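Local atomic coordinates of NAD-dependent aldehyde dehydrogenase (Burkholderia multivorans, PDB entry 5UJU), a protein that probably oxidises aldehydes to carboxylic acids using NAD as cofactor. Residues Glu306-Gly320 and Ala539-Arg553. Residues are numbered along the deposited sequence; the frame is centred on the assembly and turned at random. Where two conformers were deposited one is given.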
# COMPACT_ATOMS: atom_id res chain seq x y z
N GLU A 306 -10.71 7.45 -5.39
CA GLU A 306 -9.46 7.65 -4.66
C GLU A 306 -9.59 8.79 -3.66
O GLU A 306 -9.05 8.72 -2.55
CB GLU A 306 -8.32 7.94 -5.63
CG GLU A 306 -8.03 6.82 -6.62
CD GLU A 306 -7.12 7.30 -7.73
OE1 GLU A 306 -6.64 8.44 -7.62
OE2 GLU A 306 -6.90 6.56 -8.71
N ARG A 307 -10.31 9.84 -4.03
CA ARG A 307 -10.39 11.03 -3.20
C ARG A 307 -11.49 10.96 -2.15
O ARG A 307 -11.34 11.52 -1.06
CB ARG A 307 -10.60 12.25 -4.09
CG ARG A 307 -9.41 12.52 -4.99
CD ARG A 307 -9.71 13.58 -6.04
NE ARG A 307 -8.56 13.81 -6.90
CZ ARG A 307 -7.87 14.94 -6.94
NH1 ARG A 307 -8.23 15.97 -6.18
NH2 ARG A 307 -6.83 15.04 -7.75
N HIS A 308 -12.60 10.28 -2.44
CA HIS A 308 -13.76 10.39 -1.58
C HIS A 308 -14.05 9.16 -0.73
O HIS A 308 -14.59 9.31 0.36
CB HIS A 308 -14.99 10.75 -2.42
CG HIS A 308 -14.87 12.10 -3.04
ND1 HIS A 308 -14.41 12.29 -4.32
CD2 HIS A 308 -15.04 13.33 -2.51
CE1 HIS A 308 -14.36 13.59 -4.58
NE2 HIS A 308 -14.72 14.24 -3.49
N ALA A 309 -13.67 7.96 -1.18
CA ALA A 309 -13.82 6.75 -0.36
C ALA A 309 -12.61 6.65 0.56
O ALA A 309 -11.76 5.76 0.45
CB ALA A 309 -13.97 5.53 -1.24
N HIS A 310 -12.52 7.61 1.48
CA HIS A 310 -11.35 7.73 2.34
C HIS A 310 -11.26 6.59 3.33
O HIS A 310 -10.20 6.40 3.94
CB HIS A 310 -11.34 9.08 3.05
CG HIS A 310 -12.60 9.38 3.80
ND1 HIS A 310 -12.96 8.71 4.95
CD2 HIS A 310 -13.58 10.29 3.58
CE1 HIS A 310 -14.11 9.18 5.40
NE2 HIS A 310 -14.51 10.14 4.58
N GLN A 311 -12.36 5.85 3.55
CA GLN A 311 -12.35 4.73 4.48
C GLN A 311 -11.83 3.44 3.85
O GLN A 311 -11.64 2.45 4.56
CB GLN A 311 -13.77 4.50 5.03
CG GLN A 311 -14.63 3.56 4.20
CD GLN A 311 -15.05 4.12 2.85
OE1 GLN A 311 -14.91 5.32 2.57
NE2 GLN A 311 -15.54 3.24 1.99
N ALA A 312 -11.57 3.43 2.55
CA ALA A 312 -11.16 2.22 1.86
C ALA A 312 -9.78 2.40 1.24
O ALA A 312 -9.32 3.53 1.01
CB ALA A 312 -12.16 1.85 0.76
N GLN A 313 -9.12 1.27 1.00
CA GLN A 313 -7.97 1.22 0.09
C GLN A 313 -8.50 1.07 -1.32
O GLN A 313 -9.23 0.12 -1.62
CB GLN A 313 -7.10 0.02 0.41
CG GLN A 313 -6.48 0.05 1.74
CD GLN A 313 -6.13 -1.35 2.14
OE1 GLN A 313 -5.79 -2.19 1.30
NE2 GLN A 313 -6.29 -1.64 3.41
N VAL A 314 -8.15 2.02 -2.20
CA VAL A 314 -8.71 2.11 -3.54
C VAL A 314 -7.63 1.79 -4.57
O VAL A 314 -6.57 2.42 -4.57
CB VAL A 314 -9.33 3.49 -3.78
CG1 VAL A 314 -9.99 3.55 -5.15
CG2 VAL A 314 -10.34 3.80 -2.70
N TYR A 315 -7.91 0.82 -5.43
CA TYR A 315 -7.04 0.43 -6.53
C TYR A 315 -7.76 0.72 -7.84
O TYR A 315 -8.88 0.25 -8.03
CB TYR A 315 -6.67 -1.05 -6.44
CG TYR A 315 -6.16 -1.43 -5.07
CD1 TYR A 315 -4.80 -1.37 -4.78
CD2 TYR A 315 -7.03 -1.85 -4.07
CE1 TYR A 315 -4.31 -1.71 -3.55
CE2 TYR A 315 -6.56 -2.20 -2.81
CZ TYR A 315 -5.19 -2.12 -2.56
OH TYR A 315 -4.69 -2.46 -1.33
N THR A 316 -7.13 1.49 -8.72
CA THR A 316 -7.83 1.99 -9.89
C THR A 316 -7.05 1.69 -11.15
O THR A 316 -5.81 1.71 -11.14
CB THR A 316 -8.09 3.51 -9.83
OG1 THR A 316 -6.85 4.21 -9.67
CG2 THR A 316 -9.04 3.87 -8.67
N GLU A 317 -7.80 1.38 -12.22
CA GLU A 317 -7.35 1.38 -13.61
C GLU A 317 -8.19 2.42 -14.34
O GLU A 317 -9.42 2.30 -14.38
CB GLU A 317 -7.54 0.02 -14.28
CG GLU A 317 -6.82 -1.15 -13.64
CD GLU A 317 -5.40 -1.27 -14.14
OE1 GLU A 317 -5.12 -0.74 -15.23
OE2 GLU A 317 -4.57 -1.91 -13.45
N LYS A 318 -7.54 3.42 -14.93
CA LYS A 318 -8.22 4.55 -15.54
C LYS A 318 -7.75 4.69 -17.00
O LYS A 318 -7.12 3.80 -17.56
CB LYS A 318 -7.98 5.82 -14.70
CG LYS A 318 -8.47 5.66 -13.23
CD LYS A 318 -7.88 6.72 -12.29
CE LYS A 318 -6.41 6.47 -11.97
NZ LYS A 318 -5.92 7.43 -10.93
N ALA A 319 -8.05 5.83 -17.60
CA ALA A 319 -7.70 6.05 -19.00
C ALA A 319 -6.30 6.62 -19.13
O ALA A 319 -5.80 7.31 -18.24
CB ALA A 319 -8.70 6.99 -19.67
N GLY A 320 -5.67 6.34 -20.26
CA GLY A 320 -4.40 6.97 -20.58
C GLY A 320 -4.25 7.10 -22.07
O GLY A 320 -5.15 6.74 -22.84
N ALA A 539 -2.87 6.80 -15.33
CA ALA A 539 -3.73 5.75 -15.89
C ALA A 539 -4.11 4.67 -14.87
O ALA A 539 -5.05 3.90 -15.12
CB ALA A 539 -3.05 5.09 -17.10
N ALA A 540 -3.41 4.59 -13.74
CA ALA A 540 -3.67 3.57 -12.73
C ALA A 540 -2.85 3.89 -11.51
O ALA A 540 -1.70 4.32 -11.63
CB ALA A 540 -3.32 2.16 -13.25
N ASN A 541 -3.43 3.69 -10.32
CA ASN A 541 -2.70 3.91 -9.08
C ASN A 541 -2.09 2.62 -8.53
O ASN A 541 -1.53 2.63 -7.43
CB ASN A 541 -3.60 4.59 -8.04
CG ASN A 541 -4.61 3.63 -7.37
OD1 ASN A 541 -4.77 2.47 -7.77
ND2 ASN A 541 -5.27 4.11 -6.31
N ALA A 542 -2.17 1.52 -9.28
CA ALA A 542 -1.63 0.24 -8.86
C ALA A 542 -1.18 -0.54 -10.09
O ALA A 542 -1.61 -0.26 -11.21
CB ALA A 542 -2.66 -0.58 -8.06
N ALA A 543 -0.29 -1.50 -9.87
CA ALA A 543 0.19 -2.41 -10.90
C ALA A 543 -0.41 -3.79 -10.71
O ALA A 543 -0.54 -4.28 -9.58
CB ALA A 543 1.71 -2.53 -10.88
N LEU A 544 -0.74 -4.44 -11.83
CA LEU A 544 -1.18 -5.83 -11.86
C LEU A 544 0.01 -6.69 -12.30
O LEU A 544 0.40 -6.66 -13.47
CB LEU A 544 -2.34 -6.02 -12.83
CG LEU A 544 -3.66 -5.26 -12.70
CD1 LEU A 544 -4.59 -5.62 -13.88
CD2 LEU A 544 -4.33 -5.55 -11.36
N ALA A 545 0.63 -7.40 -11.36
CA ALA A 545 0.39 -7.30 -9.92
C ALA A 545 1.75 -7.28 -9.23
O ALA A 545 2.74 -7.75 -9.79
CB ALA A 545 -0.46 -8.47 -9.42
N ASP A 546 1.81 -6.71 -8.03
CA ASP A 546 3.06 -6.65 -7.27
C ASP A 546 2.73 -6.71 -5.78
O ASP A 546 1.57 -6.89 -5.38
CB ASP A 546 3.86 -5.39 -7.63
CG ASP A 546 3.10 -4.09 -7.32
OD1 ASP A 546 1.98 -4.12 -6.74
OD2 ASP A 546 3.63 -3.02 -7.65
N ALA A 547 3.77 -6.54 -4.95
CA ALA A 547 3.59 -6.61 -3.51
C ALA A 547 2.63 -5.54 -3.01
O ALA A 547 1.79 -5.81 -2.15
CB ALA A 547 4.94 -6.50 -2.79
N ALA A 548 2.76 -4.31 -3.52
CA ALA A 548 1.87 -3.25 -3.06
C ALA A 548 0.42 -3.56 -3.39
O ALA A 548 -0.49 -3.08 -2.71
CB ALA A 548 2.27 -1.91 -3.67
N PHE A 549 0.19 -4.38 -4.43
CA PHE A 549 -1.17 -4.69 -4.84
C PHE A 549 -1.91 -5.55 -3.82
O PHE A 549 -3.15 -5.55 -3.83
CB PHE A 549 -1.17 -5.37 -6.21
CG PHE A 549 -2.55 -5.56 -6.81
CD1 PHE A 549 -3.28 -4.46 -7.24
CD2 PHE A 549 -3.11 -6.82 -6.93
CE1 PHE A 549 -4.55 -4.62 -7.79
CE2 PHE A 549 -4.37 -6.99 -7.48
CZ PHE A 549 -5.09 -5.89 -7.92
N VAL A 550 -1.20 -6.27 -2.94
CA VAL A 550 -1.84 -7.18 -1.98
C VAL A 550 -1.46 -6.91 -0.52
O VAL A 550 -2.22 -7.30 0.39
CB VAL A 550 -1.51 -8.65 -2.32
CG1 VAL A 550 -1.98 -9.01 -3.70
CG2 VAL A 550 -0.02 -8.93 -2.15
N ALA A 551 -0.31 -6.29 -0.22
CA ALA A 551 0.22 -6.30 1.14
C ALA A 551 -0.64 -5.52 2.13
O ALA A 551 -0.50 -5.72 3.34
CB ALA A 551 1.64 -5.73 1.17
N ASN A 552 -1.50 -4.63 1.65
CA ASN A 552 -2.35 -3.85 2.53
C ASN A 552 -3.74 -4.45 2.71
O ASN A 552 -4.57 -3.85 3.40
CB ASN A 552 -2.49 -2.42 2.01
CG ASN A 552 -2.46 -1.39 3.11
OD1 ASN A 552 -2.20 -1.71 4.27
ND2 ASN A 552 -2.73 -0.14 2.76
N ARG A 553 -4.05 -5.57 2.05
CA ARG A 553 -5.42 -6.11 2.11
C ARG A 553 -5.66 -6.97 3.34
O ARG A 553 -6.80 -7.39 3.57
CB ARG A 553 -5.73 -6.91 0.84
CG ARG A 553 -5.51 -6.09 -0.47
CD ARG A 553 -5.96 -6.89 -1.70
NE ARG A 553 -5.64 -6.18 -2.94
CZ ARG A 553 -6.53 -5.60 -3.74
NH1 ARG A 553 -7.84 -5.65 -3.46
NH2 ARG A 553 -6.11 -4.97 -4.83
O HOH W 1 -2.51 -4.05 -1.08
O HOH W 2 -3.36 -0.00 -0.44
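Over one face of the Tyr315 ring lies the guanidinium of Arg553, nearly parallel at 18° between planes, with NH2 above the ring centre and CZ 3.9 Å from the centroid: a stacked cation-pi pair. The same NH2 lies over a face of Phe549, toward the rim. The methyl of Ala542 sits at the tyrosine's edge, CB 4.0 Å from Tyr315 CD1, while the Phe549 ring meets the tyrosine obliquely. Arg553 NE reaches Phe549 O in the guanidinium plane, and NH1 forms salt bridges to Asp228 and Asp294, fixing the guanidinium's rotation. The setting is consistent with the Rossmann-like NAD-binding domain of the aldehyde dehydrogenase fold. Strand 313-317, paired in parallel with strand 290-296, receives the C-terminal segment along its other edge.

There the Asn541 side chain acts as a strand neighbour. With CG between backbone N and carbonyl carbon (chi1 77°), its amide faces the strand: ND2 donates to Val314 O at 2.8 Å, and OD1 takes Thr316 N from above the carbonyl plane. Its backbone N bonds Thr316 O, and Lys318 N bonds Ala539 O, flanking the single antiparallel bridge of Glu317 with Ala540, a non-hydrogen-bonded pair. Glu306, its carboxylate nearly parallel to the Asn541 amide but displaced above its plane, takes the Lys318 NZ salt bridge on the syn lone pair of OE2 and the Thr316 OG1 hydrogen bond on the anti one.

At the far end the amides of Gln313 and Asn552 stack, 20° apart. Asn552 OD1 is taken by Arg205, and its backbone O accepts Gln313 NE2 at 2.8 Å. Tyr315 OH donates to Gln313 OE1 in the carbonyl plane and accepts from two waters; the nearer, 2.7 Å from Tyr315 OH, also donates to Ala548 O and accepts from Asn552 N.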